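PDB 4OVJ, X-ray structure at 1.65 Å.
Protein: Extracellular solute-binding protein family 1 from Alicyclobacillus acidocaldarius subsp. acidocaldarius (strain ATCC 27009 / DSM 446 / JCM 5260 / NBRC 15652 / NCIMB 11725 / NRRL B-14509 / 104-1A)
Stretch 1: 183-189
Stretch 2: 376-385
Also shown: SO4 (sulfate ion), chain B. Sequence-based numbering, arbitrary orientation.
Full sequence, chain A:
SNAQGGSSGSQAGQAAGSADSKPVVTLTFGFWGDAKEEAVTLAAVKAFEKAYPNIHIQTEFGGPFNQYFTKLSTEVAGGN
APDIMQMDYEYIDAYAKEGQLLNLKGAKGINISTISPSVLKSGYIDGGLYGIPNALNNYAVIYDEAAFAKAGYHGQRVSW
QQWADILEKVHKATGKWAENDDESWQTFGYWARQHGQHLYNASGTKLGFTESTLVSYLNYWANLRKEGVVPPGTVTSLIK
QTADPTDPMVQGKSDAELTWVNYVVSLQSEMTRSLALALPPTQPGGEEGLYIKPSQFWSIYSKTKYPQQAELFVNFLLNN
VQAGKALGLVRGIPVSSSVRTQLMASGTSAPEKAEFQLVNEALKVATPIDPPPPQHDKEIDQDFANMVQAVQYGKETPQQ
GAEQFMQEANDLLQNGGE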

# COMPACT_ATOMS: atom_id res chain seq x y z
N GLU A 183 4.25 -6.71 14.68
CA GLU A 183 3.08 -6.05 15.22
C GLU A 183 3.15 -4.55 14.99
O GLU A 183 4.10 -3.87 15.37
N SER A 184 2.09 -4.05 14.38
CA SER A 184 1.93 -2.64 14.09
C SER A 184 0.45 -2.41 13.89
O SER A 184 -0.32 -3.36 13.68
N TRP A 185 0.06 -1.15 13.92
CA TRP A 185 -1.34 -0.79 13.72
C TRP A 185 -1.85 -1.33 12.39
O TRP A 185 -2.96 -1.87 12.32
N GLN A 186 -1.05 -1.21 11.33
CA GLN A 186 -1.54 -1.67 10.04
C GLN A 186 -1.51 -3.20 9.89
O GLN A 186 -2.39 -3.76 9.22
N THR A 187 -0.57 -3.92 10.50
CA THR A 187 -0.71 -5.38 10.45
C THR A 187 -1.89 -5.85 11.32
O THR A 187 -2.53 -6.84 11.00
N PHE A 188 -2.16 -5.14 12.41
CA PHE A 188 -3.38 -5.41 13.14
C PHE A 188 -4.62 -5.15 12.26
O PHE A 188 -5.60 -5.89 12.32
N GLY A 189 -4.58 -4.11 11.43
CA GLY A 189 -5.66 -3.84 10.50
C GLY A 189 -5.99 -5.03 9.62
O GLY A 189 -7.15 -5.34 9.39
N HIS A 376 -7.29 11.66 13.52
CA HIS A 376 -6.45 11.24 14.65
C HIS A 376 -5.64 9.96 14.39
O HIS A 376 -4.99 9.46 15.30
N ASP A 377 -5.67 9.42 13.17
CA ASP A 377 -5.00 8.14 12.87
C ASP A 377 -3.52 8.09 13.23
O ASP A 377 -3.05 7.09 13.76
N LYS A 378 -2.78 9.17 12.93
CA LYS A 378 -1.35 9.20 13.21
C LYS A 378 -1.08 9.03 14.71
O LYS A 378 -0.23 8.23 15.10
N GLU A 379 -1.82 9.75 15.55
CA GLU A 379 -1.68 9.65 17.00
C GLU A 379 -2.08 8.27 17.50
O GLU A 379 -1.39 7.67 18.32
N ILE A 380 -3.21 7.77 17.01
CA ILE A 380 -3.72 6.44 17.39
C ILE A 380 -2.72 5.34 17.01
O ILE A 380 -2.46 4.44 17.80
N ASP A 381 -2.17 5.44 15.82
CA ASP A 381 -1.12 4.52 15.35
C ASP A 381 0.06 4.52 16.33
O ASP A 381 0.56 3.46 16.73
N GLN A 382 0.50 5.71 16.72
CA GLN A 382 1.60 5.83 17.67
C GLN A 382 1.22 5.24 19.03
O GLN A 382 2.02 4.53 19.62
N ASP A 383 0.00 5.53 19.51
CA ASP A 383 -0.48 4.95 20.77
C ASP A 383 -0.51 3.42 20.69
O ASP A 383 -0.19 2.74 21.66
N PHE A 384 -0.90 2.88 19.54
CA PHE A 384 -0.93 1.43 19.37
C PHE A 384 0.47 0.86 19.49
O PHE A 384 0.70 -0.11 20.23
N ALA A 385 1.41 1.46 18.77
CA ALA A 385 2.81 1.02 18.82
C ALA A 385 3.34 1.06 20.26
O ALA A 385 4.02 0.15 20.71

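Two helices meet here almost at right angles, with axes 92° apart and 10.4 Å at closest approach. One begins at Trp185, the other at Asp377. Two aromatic residues, Trp185 and Phe384, account for most of the covered surface.

Trp185 is the knob of the contact. Its CA-to-CB bond runs sideways, and chi1 is t, with chi2 at -132°. The indole sits in a hole formed by Asp377, Ile380, Asp381 and Phe384. Asp381 lies over one face, with its CA 4.1 Å from the centroid of the five-membered ring of Trp185. The backbones are close here: the CA atoms of Trp185 and Asp381 are 5.6 Å apart. Ile380, chi1 m and chi2 t, points toward the first helix. Its CG2 lies 3.6 Å from Trp185 CZ2 and makes an off-centre CH-pi contact with the six-membered ring.

The indole is buried, but its one polar atom is satisfied. Trp185 NE1 donates to Asp377 OD1 at 3.1 Å, with the carboxylate oxygen near the ring plane. Asp377 has chi1 t; it starts out sideways, but its end comes nearer the other helix.

Phe384 points toward stretch 1, with chi1 t and chi2 82°. Its ring meets that of Trp185 obliquely, at 51°, and Trp185 CE3 lies over one Phe384 face, 3.4 Å from Phe384 CD1. Phe384 CE2 also reaches the backbone, 3.5 Å from Ser184 C. Phe188, chi1 t, points toward the second helix, and its CB is 3.6 Å from Phe384 CZ. The Phe188 and Phe384 rings are nearly parallel but slid apart, so they barely overlap.

Water fills the polar side of the contact. Water 1 accepts from Trp185 N (2.9 Å) and donates to Asp381 OD1 (2.8 Å), so a free amide at the helix start is tied to the other helix. Gln186, m at chi1 and chi2, reaches the aspartates through water. Its NE2 is 2.9 Å from water 2, which donates to Asp377 OD1 at 2.9 Å. Gln186 NE2 is also 2.8 Å from water 4, which donates to Asp377 OD2 (2.8 Å) and Asp381 OD2 (2.6 Å).

Ser184, chi1 p, points away from stretch 2 and caps its own helix: Thr187 N donates to Ser184 OG at 3.1 Å. A sulfate ion, probably from the crystallisation liquor, sits nearby, with its O4 2.9 Å from Ser184 OG. Water 3 accepts from Gln186 N (3.0 Å) and donates to sulfate O1 (2.8 Å).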

# COMPACT_ATOMS: atom_id res chain seq x y z
CB GLU A 183 2.95 -6.32 16.71
CG GLU A 183 2.57 -7.76 17.02
CD GLU A 183 2.68 -8.05 18.51
OE1 GLU A 183 3.79 -8.41 18.96
OE2 GLU A 183 1.66 -7.91 19.22
CB SER A 184 2.68 -2.24 12.82
OG SER A 184 2.07 -2.81 11.65
CB TRP A 185 -1.44 0.71 13.78
CG TRP A 185 -2.78 1.37 13.69
CD1 TRP A 185 -3.08 2.42 12.89
CD2 TRP A 185 -3.95 1.12 14.49
NE1 TRP A 185 -4.36 2.82 13.11
CE2 TRP A 185 -4.92 2.05 14.09
CE3 TRP A 185 -4.27 0.19 15.48
CZ2 TRP A 185 -6.22 2.08 14.64
CZ3 TRP A 185 -5.54 0.23 16.04
CH2 TRP A 185 -6.49 1.17 15.62
CB GLN A 186 -0.84 -0.94 8.89
CG GLN A 186 -1.11 0.58 8.85
CD GLN A 186 -2.58 0.94 8.73
OE1 GLN A 186 -3.38 0.19 8.17
NE2 GLN A 186 -2.95 2.11 9.25
CB THR A 187 0.54 -6.19 10.82
OG1 THR A 187 0.89 -5.99 12.20
CG2 THR A 187 1.70 -5.85 9.91
CB PHE A 188 -3.48 -4.62 14.45
CG PHE A 188 -4.77 -4.89 15.16
CD1 PHE A 188 -5.09 -6.17 15.56
CD2 PHE A 188 -5.70 -3.88 15.33
CE1 PHE A 188 -6.32 -6.46 16.12
CE2 PHE A 188 -6.92 -4.16 15.92
CZ PHE A 188 -7.23 -5.44 16.31
CB HIS A 376 -7.31 11.05 15.90
CG HIS A 376 -7.95 12.31 16.41
ND1 HIS A 376 -7.22 13.44 16.72
CD2 HIS A 376 -9.24 12.61 16.68
CE1 HIS A 376 -8.04 14.39 17.14
NE2 HIS A 376 -9.27 13.91 17.13
CB ASP A 377 -5.17 7.77 11.40
CG ASP A 377 -4.56 6.41 11.06
OD1 ASP A 377 -5.08 5.38 11.52
OD2 ASP A 377 -3.54 6.39 10.35
CB LYS A 378 -0.73 10.49 12.67
CG LYS A 378 0.79 10.49 12.70
CD LYS A 378 1.38 11.51 11.73
CE LYS A 378 2.90 11.48 11.73
NZ LYS A 378 3.47 12.07 12.98
CB GLU A 379 -2.52 10.72 17.71
CG GLU A 379 -2.41 10.65 19.23
CD GLU A 379 -2.98 11.85 19.97
OE1 GLU A 379 -3.53 12.77 19.32
OE2 GLU A 379 -2.88 11.87 21.22
CB ILE A 380 -5.11 6.18 16.78
CG1 ILE A 380 -6.13 7.13 17.43
CG2 ILE A 380 -5.54 4.73 17.02
CD1 ILE A 380 -7.52 7.07 16.88
CB ASP A 381 -0.70 4.95 13.94
CG ASP A 381 0.27 4.00 13.27
OD1 ASP A 381 1.22 3.53 13.92
OD2 ASP A 381 0.10 3.76 12.06
CB GLN A 382 2.09 7.29 17.80
CG GLN A 382 3.35 7.44 18.64
CD GLN A 382 4.53 6.64 18.08
OE1 GLN A 382 5.00 6.91 16.98
NE2 GLN A 382 5.01 5.65 18.84
CB ASP A 383 -1.88 5.46 21.15
CG ASP A 383 -1.92 6.95 21.43
OD1 ASP A 383 -0.86 7.53 21.79
OD2 ASP A 383 -3.01 7.56 21.31
CB PHE A 384 -1.55 1.06 18.03
CG PHE A 384 -1.79 -0.41 17.86
CD1 PHE A 384 -2.92 -1.00 18.40
CD2 PHE A 384 -0.89 -1.20 17.17
CE1 PHE A 384 -3.17 -2.35 18.24
CE2 PHE A 384 -1.12 -2.56 17.01
CZ PHE A 384 -2.26 -3.13 17.54
CB ALA A 385 3.65 1.88 17.91
S SO4 B . 3.59 -1.12 8.83
O1 SO4 B . 3.65 -0.51 10.17
O2 SO4 B . 2.67 -0.37 7.94
O3 SO4 B . 4.93 -1.07 8.22
O4 SO4 B . 3.16 -2.53 8.97
O HOH W 1 1.86 0.93 14.83
O HOH W 2 -5.35 3.72 9.14
O HOH W 3 1.30 0.63 11.25
O HOH W 4 -1.60 4.41 10.22